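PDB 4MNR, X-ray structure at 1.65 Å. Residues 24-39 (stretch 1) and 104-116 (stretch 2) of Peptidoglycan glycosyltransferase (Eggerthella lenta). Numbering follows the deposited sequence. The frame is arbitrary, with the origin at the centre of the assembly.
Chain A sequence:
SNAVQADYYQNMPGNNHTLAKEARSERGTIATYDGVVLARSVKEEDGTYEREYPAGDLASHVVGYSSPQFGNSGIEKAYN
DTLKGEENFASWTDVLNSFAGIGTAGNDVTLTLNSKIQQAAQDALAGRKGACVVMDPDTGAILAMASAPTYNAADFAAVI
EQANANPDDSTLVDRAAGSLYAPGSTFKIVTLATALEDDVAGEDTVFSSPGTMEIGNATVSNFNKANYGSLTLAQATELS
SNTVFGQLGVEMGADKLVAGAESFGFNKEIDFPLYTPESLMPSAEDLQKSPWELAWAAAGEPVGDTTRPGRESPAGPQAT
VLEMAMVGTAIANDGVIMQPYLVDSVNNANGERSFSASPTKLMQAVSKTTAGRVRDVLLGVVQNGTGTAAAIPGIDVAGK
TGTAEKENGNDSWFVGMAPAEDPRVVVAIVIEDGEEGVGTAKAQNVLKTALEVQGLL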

ATOM      1  N   ARG A  24     -27.025 -16.238 -21.675  1.00 68.45           N
ATOM      2  CA  ARG A  24     -27.156 -16.511 -23.106  1.00 72.06           C
ATOM      3  C   ARG A  24     -26.025 -15.962 -23.981  1.00 69.79           C
ATOM      4  O   ARG A  24     -25.776 -16.478 -25.072  1.00 70.40           O
ATOM      5  CB  ARG A  24     -28.489 -15.970 -23.622  1.00 77.18           C
ATOM      6  CG  ARG A  24     -29.719 -16.503 -22.909  1.00 80.89           C
ATOM      7  CD  ARG A  24     -30.924 -16.368 -23.824  1.00 85.18           C
ATOM      8  NE  ARG A  24     -32.197 -16.408 -23.113  1.00 87.96           N
ATOM      9  CZ  ARG A  24     -33.338 -15.955 -23.623  1.00 90.64           C
ATOM     10  NH1 ARG A  24     -33.354 -15.424 -24.838  1.00 91.56           N
ATOM     11  NH2 ARG A  24     -34.460 -16.022 -22.919  1.00 92.63           N
ATOM     12  N   SER A  25     -25.354 -14.914 -23.516  1.00 65.59           N
ATOM     13  CA  SER A  25     -24.339 -14.243 -24.326  1.00 62.05           C
ATOM     14  C   SER A  25     -22.948 -14.298 -23.698  1.00 52.33           C
ATOM     15  O   SER A  25     -22.811 -14.484 -22.488  1.00 51.35           O
ATOM     16  CB  SER A  25     -24.751 -12.794 -24.597  1.00 65.97           C
ATOM     17  OG  SER A  25     -25.327 -12.210 -23.442  1.00 68.08           O
ATOM     18  N   GLU A  26     -21.917 -14.131 -24.525  1.00 44.11           N
ATOM     19  CA  GLU A  26     -20.540 -14.259 -24.059  1.00 39.21           C
ATOM     20  C   GLU A  26     -20.096 -13.068 -23.221  1.00 32.29           C
ATOM     21  O   GLU A  26     -19.905 -11.968 -23.737  1.00 31.17           O
ATOM     22  CB  GLU A  26     -19.572 -14.447 -25.228  1.00 41.01           C
ATOM     23  CG  GLU A  26     -18.146 -14.746 -24.782  1.00 44.86           C
ATOM     24  CD  GLU A  26     -17.131 -14.618 -25.903  1.00 49.69           C
ATOM     25  OE1 GLU A  26     -15.950 -14.334 -25.603  1.00 50.28           O
ATOM     26  OE2 GLU A  26     -17.513 -14.803 -27.077  1.00 52.32           O
ATOM     27  N   ARG A  27     -19.936 -13.295 -21.923  1.00 28.01           N
ATOM     28  CA  ARG A  27     -19.359 -12.291 -21.037  1.00 23.86           C
ATOM     29  C   ARG A  27     -17.928 -11.987 -21.489  1.00 23.76           C
ATOM     30  O   ARG A  27     -17.196 -12.890 -21.897  1.00 23.08           O
ATOM     31  CB  ARG A  27     -19.377 -12.818 -19.605  1.00 23.20           C
ATOM     32  CG  ARG A  27     -18.953 -11.823 -18.549  1.00 23.72           C
ATOM     33  CD  ARG A  27     -19.157 -12.439 -17.177  1.00 25.01           C
ATOM     34  NE  ARG A  27     -18.724 -11.553 -16.105  1.00 21.79           N
ATOM     35  CZ  ARG A  27     -19.501 -10.654 -15.508  1.00 23.23           C
ATOM     36  NH1 ARG A  27     -20.766 -10.505 -15.885  1.00 23.09           N
ATOM     37  NH2 ARG A  27     -19.009  -9.901 -14.530  1.00 18.75           N
ATOM     38  N   GLY A  28     -17.528 -10.719 -21.428  1.00 21.86           N
ATOM     39  CA  GLY A  28     -16.200 -10.323 -21.880  1.00 21.29           C
ATOM     40  C   GLY A  28     -15.054 -10.915 -21.069  1.00 22.10           C
ATOM     41  O   GLY A  28     -15.258 -11.396 -19.956  1.00 18.31           O
ATOM     42  N   THR A  29     -13.846 -10.895 -21.630  1.00 18.02           N
ATOM     43  CA  THR A  29     -12.673 -11.415 -20.925  1.00 16.81           C
ATOM     44  C   THR A  29     -12.043 -10.351 -20.042  1.00 16.43           C
ATOM     45  O   THR A  29     -12.228  -9.167 -20.268  1.00 17.41           O
ATOM     46  CB  THR A  29     -11.584 -11.898 -21.892  1.00 16.99           C
ATOM     47  OG1 THR A  29     -11.204 -10.819 -22.748  1.00 27.25           O
ATOM     48  CG2 THR A  29     -12.099 -13.047 -22.745  1.00 18.63           C
ATOM     49  N   ILE A  30     -11.322 -10.797 -19.016  1.00 14.26           N
ATOM     50  CA  ILE A  30     -10.492  -9.924 -18.197  1.00 12.86           C
ATOM     51  C   ILE A  30      -9.084 -10.455 -18.351  1.00 14.08           C
ATOM     52  O   ILE A  30      -8.864 -11.653 -18.184  1.00 14.25           O
ATOM     53  CB  ILE A  30     -10.874 -10.017 -16.713  1.00 12.31           C
ATOM     54  CG1 ILE A  30     -12.322  -9.567 -16.509  1.00 14.76           C
ATOM     55  CG2 ILE A  30      -9.917  -9.169 -15.853  1.00 14.11           C
ATOM     56  CD1 ILE A  30     -12.916  -9.982 -15.153  1.00 15.80           C
ATOM     57  N   ALA A  31      -8.130  -9.577 -18.663  1.00 12.32           N
ATOM     58  CA  ALA A  31      -6.756 -10.007 -18.925  1.00 11.69           C
ATOM     59  C   ALA A  31      -5.761  -8.992 -18.358  1.00 11.39           C
ATOM     60  O   ALA A  31      -6.099  -7.820 -18.182  1.00 13.92           O
ATOM     61  CB  ALA A  31      -6.538 -10.168 -20.419  1.00 12.86           C
ATOM     62  N   THR A  32      -4.536  -9.441 -18.077  1.00 11.74           N
ATOM     63  CA  THR A  32      -3.470  -8.529 -17.660  1.00 11.66           C
ATOM     64  C   THR A  32      -2.970  -7.700 -18.845  1.00 11.99           C
ATOM     65  O   THR A  32      -3.312  -7.958 -19.996  1.00 14.60           O
ATOM     66  CB  THR A  32      -2.268  -9.278 -17.057  1.00 11.79           C
ATOM     67  OG1 THR A  32      -1.610 -10.038 -18.090  1.00 11.75           O
ATOM     68  CG2 THR A  32      -2.730 -10.209 -15.932  1.00 11.36           C
ATOM     69  N   TYR A  33      -2.151  -6.696 -18.545  1.00 10.16           N
ATOM     70  CA  TYR A  33      -1.655  -5.799 -19.585  1.00 10.35           C
ATOM     71  C   TYR A  33      -0.776  -6.548 -20.589  1.00 12.43           C
ATOM     72  O   TYR A  33      -0.759  -6.215 -21.780  1.00 15.25           O
ATOM     73  CB  TYR A  33      -0.892  -4.621 -18.957  1.00 10.08           C
ATOM     74  CG  TYR A  33      -0.636  -3.497 -19.936  1.00  9.71           C
ATOM     75  CD1 TYR A  33      -1.676  -2.690 -20.372  1.00 17.28           C
ATOM     76  CD2 TYR A  33       0.644  -3.239 -20.420  1.00 15.28           C
ATOM     77  CE1 TYR A  33      -1.455  -1.654 -21.268  1.00 19.76           C
ATOM     78  CE2 TYR A  33       0.873  -2.204 -21.328  1.00 17.01           C
ATOM     79  CZ  TYR A  33      -0.184  -1.422 -21.744  1.00 18.76           C
ATOM     80  OH  TYR A  33       0.015  -0.395 -22.636  1.00 20.43           O
ATOM     81  N   ASP A  34      -0.078  -7.584 -20.116  1.00 14.00           N
ATOM     82  CA  ASP A  34       0.751  -8.395 -21.012  1.00 16.20           C
ATOM     83  C   ASP A  34       0.005  -9.585 -21.611  1.00 19.94           C
ATOM     84  O   ASP A  34       0.614 -10.450 -22.239  1.00 21.21           O
ATOM     85  CB  ASP A  34       2.082  -8.826 -20.367  1.00 16.12           C
ATOM     86  CG  ASP A  34       1.900  -9.637 -19.084  1.00 17.20           C
ATOM     87  OD1 ASP A  34       0.998  -9.311 -18.277  1.00 13.79           O
ATOM     88  OD2 ASP A  34       2.684 -10.599 -18.883  1.00 19.27           O
ATOM     89  N   GLY A  35      -1.313  -9.622 -21.419  1.00 16.24           N
ATOM     90  CA  GLY A  35      -2.154 -10.512 -22.195  1.00 17.78           C
ATOM     91  C   GLY A  35      -2.496 -11.851 -21.577  1.00 17.22           C
ATOM     92  O   GLY A  35      -3.041 -12.719 -22.259  1.00 20.89           O
ATOM     93  N   VAL A  36      -2.192 -12.025 -20.294  1.00 16.32           N
ATOM     94  CA  VAL A  36      -2.587 -13.255 -19.604  1.00 15.01           C
ATOM     95  C   VAL A  36      -4.070 -13.169 -19.234  1.00 13.94           C
ATOM     96  O   VAL A  36      -4.490 -12.277 -18.489  1.00 15.50           O
ATOM     97  CB  VAL A  36      -1.742 -13.523 -18.341  1.00 15.65           C
ATOM     98  CG1 VAL A  36      -2.265 -14.750 -17.604  1.00 19.74           C
ATOM     99  CG2 VAL A  36      -0.279 -13.718 -18.724  1.00 18.65           C
ATOM    100  N   VAL A  37      -4.856 -14.090 -19.783  1.00 14.75           N
ATOM    101  CA  VAL A  37      -6.293 -14.124 -19.536  1.00 16.44           C
ATOM    102  C   VAL A  37      -6.585 -14.610 -18.117  1.00 15.68           C
ATOM    103  O   VAL A  37      -6.150 -15.703 -17.720  1.00 15.83           O
ATOM    104  CB  VAL A  37      -6.995 -15.032 -20.562  1.00 17.92           C
ATOM    105  CG1 VAL A  37      -8.462 -15.222 -20.205  1.00 18.71           C
ATOM    106  CG2 VAL A  37      -6.839 -14.453 -21.978  1.00 21.98           C
ATOM    107  N   LEU A  38      -7.325 -13.801 -17.359  1.00 12.58           N
ATOM    108  CA  LEU A  38      -7.685 -14.143 -15.985  1.00 12.95           C
ATOM    109  C   LEU A  38      -9.103 -14.695 -15.901  1.00 14.92           C
ATOM    110  O   LEU A  38      -9.424 -15.455 -14.989  1.00 14.82           O
ATOM    111  CB  LEU A  38      -7.573 -12.910 -15.085  1.00 12.46           C
ATOM    112  CG  LEU A  38      -6.209 -12.227 -15.121  1.00 15.38           C
ATOM    113  CD1 LEU A  38      -6.234 -10.970 -14.256  1.00 16.61           C
ATOM    114  CD2 LEU A  38      -5.157 -13.202 -14.639  1.00 17.48           C
ATOM    115  N   ALA A  39      -9.955 -14.308 -16.847  1.00 15.17           N
ATOM    116  CA  ALA A  39     -11.333 -14.800 -16.873  1.00 15.16           C
ATOM    117  C   ALA A  39     -11.867 -14.723 -18.289  1.00 16.29           C
ATOM    118  O   ALA A  39     -11.604 -13.767 -19.004  1.00 15.97           O
ATOM    119  CB  ALA A  39     -12.220 -13.987 -15.942  1.00 14.83           C
ATOM    120  N   THR A 104     -25.634  -9.971 -28.076  1.00 53.38           N
ATOM    121  CA  THR A 104     -24.374  -9.281 -28.326  1.00 50.96           C
ATOM    122  C   THR A 104     -23.398  -9.499 -27.172  1.00 47.41           C
ATOM    123  O   THR A 104     -23.747  -9.316 -26.004  1.00 46.24           O
ATOM    124  CB  THR A 104     -24.582  -7.769 -28.539  1.00 55.03           C
ATOM    125  OG1 THR A 104     -24.998  -7.163 -27.310  1.00 59.53           O
ATOM    126  CG2 THR A 104     -25.638  -7.519 -29.611  1.00 55.77           C
ATOM    127  N   ALA A 105     -22.176  -9.892 -27.512  1.00 41.65           N
ATOM    128  CA  ALA A 105     -21.151 -10.189 -26.520  1.00 36.80           C
ATOM    129  C   ALA A 105     -20.824  -8.979 -25.654  1.00 33.36           C
ATOM    130  O   ALA A 105     -21.084  -7.837 -26.033  1.00 32.04           O
ATOM    131  CB  ALA A 105     -19.891 -10.707 -27.205  1.00 35.84           C
ATOM    132  N   GLY A 106     -20.258  -9.239 -24.482  1.00 27.12           N
ATOM    133  CA  GLY A 106     -19.788  -8.179 -23.612  1.00 24.56           C
ATOM    134  C   GLY A 106     -18.422  -7.690 -24.050  1.00 24.96           C
ATOM    135  O   GLY A 106     -17.817  -8.240 -24.970  1.00 27.44           O
ATOM    136  N   ASN A 107     -17.934  -6.653 -23.379  1.00 21.80           N
ATOM    137  CA  ASN A 107     -16.664  -6.044 -23.729  1.00 22.82           C
ATOM    138  C   ASN A 107     -15.507  -6.648 -22.941  1.00 22.14           C
ATOM    139  O   ASN A 107     -15.694  -7.149 -21.840  1.00 19.74           O
ATOM    140  CB  ASN A 107     -16.732  -4.533 -23.498  1.00 22.34           C
ATOM    141  CG  ASN A 107     -17.816  -3.870 -24.331  1.00 28.82           C
ATOM    142  OD1 ASN A 107     -17.902  -4.089 -25.535  1.00 28.61           O
ATOM    143  ND2 ASN A 107     -18.665  -3.081 -23.688  1.00 31.48           N
ATOM    144  N   ASP A 108     -14.316  -6.600 -23.520  1.00 18.43           N
ATOM    145  CA  ASP A 108     -13.137  -7.175 -22.900  1.00 18.06           C
ATOM    146  C   ASP A 108     -12.409  -6.101 -22.117  1.00 17.03           C
ATOM    147  O   ASP A 108     -12.236  -4.977 -22.593  1.00 18.07           O
ATOM    148  CB  ASP A 108     -12.201  -7.768 -23.958  1.00 18.79           C
ATOM    149  CG  ASP A 108     -12.821  -8.932 -24.712  1.00 32.16           C
ATOM    150  OD1 ASP A 108     -13.709  -9.625 -24.160  1.00 29.20           O
ATOM    151  OD2 ASP A 108     -12.413  -9.156 -25.870  1.00 35.17           O
ATOM    152  N   VAL A 109     -11.978  -6.455 -20.912  1.00 14.55           N
ATOM    153  CA  VAL A 109     -11.325  -5.512 -20.013  1.00 15.85           C
ATOM    154  C   VAL A 109      -9.847  -5.852 -19.866  1.00 15.36           C
ATOM    155  O   VAL A 109      -9.506  -6.985 -19.535  1.00 17.18           O
ATOM    156  CB  VAL A 109     -12.000  -5.556 -18.632  1.00 14.49           C
ATOM    157  CG1 VAL A 109     -11.213  -4.730 -17.618  1.00 16.11           C
ATOM    158  CG2 VAL A 109     -13.424  -5.048 -18.739  1.00 16.48           C
ATOM    159  N   THR A 110      -8.977  -4.874 -20.130  1.00 13.70           N
ATOM    160  CA  THR A 110      -7.532  -5.049 -19.966  1.00 12.05           C
ATOM    161  C   THR A 110      -7.038  -4.302 -18.738  1.00 12.77           C
ATOM    162  O   THR A 110      -7.224  -3.089 -18.623  1.00 12.72           O
ATOM    163  CB  THR A 110      -6.753  -4.548 -21.208  1.00 14.64           C
ATOM    164  OG1 THR A 110      -7.154  -5.299 -22.358  1.00 20.18           O
ATOM    165  CG2 THR A 110      -5.247  -4.725 -21.007  1.00 14.83           C
ATOM    166  N   LEU A 111      -6.425  -5.035 -17.814  1.00 10.17           N
ATOM    167  CA  LEU A 111      -5.920  -4.449 -16.578  1.00 10.13           C
ATOM    168  C   LEU A 111      -4.526  -3.880 -16.788  1.00 10.25           C
ATOM    169  O   LEU A 111      -3.874  -4.157 -17.804  1.00 11.21           O
ATOM    170  CB  LEU A 111      -5.863  -5.498 -15.466  1.00  9.84           C
ATOM    171  CG  LEU A 111      -7.179  -6.211 -15.147  1.00 11.50           C
ATOM    172  CD1 LEU A 111      -6.983  -7.170 -13.977  1.00 14.30           C
ATOM    173  CD2 LEU A 111      -8.292  -5.201 -14.852  1.00 12.06           C
ATOM    174  N   THR A 112      -4.078  -3.100 -15.805  1.00 10.10           N
ATOM    175  CA  THR A 112      -2.724  -2.547 -15.799  1.00  9.26           C
ATOM    176  C   THR A 112      -1.672  -3.551 -15.306  1.00 10.08           C
ATOM    177  O   THR A 112      -0.468  -3.313 -15.454  1.00 10.29           O
ATOM    178  CB  THR A 112      -2.641  -1.312 -14.882  1.00  7.42           C
ATOM    179  OG1 THR A 112      -3.244  -1.627 -13.622  1.00  9.35           O
ATOM    180  CG2 THR A 112      -3.391  -0.121 -15.500  1.00 10.70           C
ATOM    181  N   LEU A 113      -2.125  -4.656 -14.715  1.00  9.67           N
ATOM    182  CA  LEU A 113      -1.216  -5.610 -14.081  1.00  9.21           C
ATOM    183  C   LEU A 113      -0.237  -6.224 -15.069  1.00  9.11           C
ATOM    184  O   LEU A 113      -0.603  -6.523 -16.214  1.00 11.07           O
ATOM    185  CB  LEU A 113      -2.006  -6.748 -13.441  1.00 10.86           C
ATOM    186  CG  LEU A 113      -3.066  -6.388 -12.406  1.00 10.55           C
ATOM    187  CD1 LEU A 113      -3.709  -7.675 -11.907  1.00 13.70           C
ATOM    188  CD2 LEU A 113      -2.476  -5.568 -11.256  1.00 11.49           C
ATOM    189  N   ASN A 114       1.008  -6.417 -14.627  1.00  8.99           N
ATOM    190  CA  ASN A 114       1.960  -7.222 -15.380  1.00  9.41           C
ATOM    191  C   ASN A 114       2.035  -8.605 -14.735  1.00  8.40           C
ATOM    192  O   ASN A 114       2.202  -8.707 -13.523  1.00  9.49           O
ATOM    193  CB  ASN A 114       3.343  -6.570 -15.397  1.00 11.15           C
ATOM    194  CG  ASN A 114       4.399  -7.475 -16.040  1.00 14.51           C
ATOM    195  OD1 ASN A 114       5.034  -8.283 -15.356  1.00 14.94           O
ATOM    196  ND2 ASN A 114       4.552  -7.375 -17.366  1.00 15.25           N
ATOM    197  N   SER A 115       1.874  -9.665 -15.519  1.00  9.93           N
ATOM    198  CA  SER A 115       1.785 -10.990 -14.910  1.00 11.23           C
ATOM    199  C   SER A 115       3.045 -11.417 -14.151  1.00 11.12           C
ATOM    200  O   SER A 115       2.942 -12.109 -13.143  1.00 12.66           O
ATOM    201  CB  SER A 115       1.385 -12.050 -15.945  1.00 13.00           C
ATOM    202  OG  SER A 115       2.412 -12.236 -16.903  1.00 14.62           O
ATOM    203  N   LYS A 116       4.218 -10.979 -14.606  1.00 12.55           N
ATOM    204  CA  LYS A 116       5.466 -11.380 -13.956  1.00 13.18           C
ATOM    205  C   LYS A 116       5.692 -10.627 -12.648  1.00 14.05           C
ATOM    206  O   LYS A 116       6.152 -11.208 -11.656  1.00 14.17           O
ATOM    207  CB  LYS A 116       6.669 -11.193 -14.890  1.00 16.68           C
ATOM    208  CG  LYS A 116       6.634 -12.095 -16.117  1.00 21.79           C
ATOM    209  CD  LYS A 116       7.750 -11.732 -17.096  1.00 34.21           C
ATOM    210  CE  LYS A 116       9.125 -11.819 -16.450  1.00 43.19           C
ATOM    211  NZ  LYS A 116      10.222 -11.440 -17.398  1.00 46.74           N
TER
HETATM  212  O   HOH W   1     -17.135 -11.143 -25.259  1.00 40.88           O
HETATM  213  O   HOH W   2      -9.385  -8.746 -21.815  1.00 21.51           O

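Residues 26 to 33 of stretch 1 run parallel to stretch 2, and backbone hydrogen bonds join the two along much of their length. The contact begins loosely at S25, whose CB lies 3.9 Å from T104 O. At E26 it tightens: G106 N donates to E26 O (2.9 Å) almost linearly, and a water bridges E26 O and G106 O. G28 packs with its CA 3.2 Å from N107 O, in a nearly straight CA-H...O contact; a CB here would fall 1.7 Å from that oxygen, so the close approach depends on glycine.

T29 N donates to the side chain of D108 (OD1, 2.8 Å), and T29 O accepts from V109 N (2.8 Å). I30 shares a sheet face with V109, and its CG2 meets L111 CD1 at 4.0 Å. The parallel ladder continues as A31 N reaches V109 O (3.1 Å) and A31 O receives L111 N (2.8 Å); A31 lies with T110 on the other face.

Beyond the strand, a type I turn from T32 to G35 carries Y33 N to L113 O (2.8 Å). D34 then grips the helix start with both carboxylate oxygens: D34 OD1 accepts from S115 N (2.9 Å) and D34 OD2 from S115 OG (2.6 Å), while within stretch 1 T32 OG1 donates to D34 OD1 (2.7 Å). Finally, L38 CD1 packs against L111 CD1 (3.9 Å).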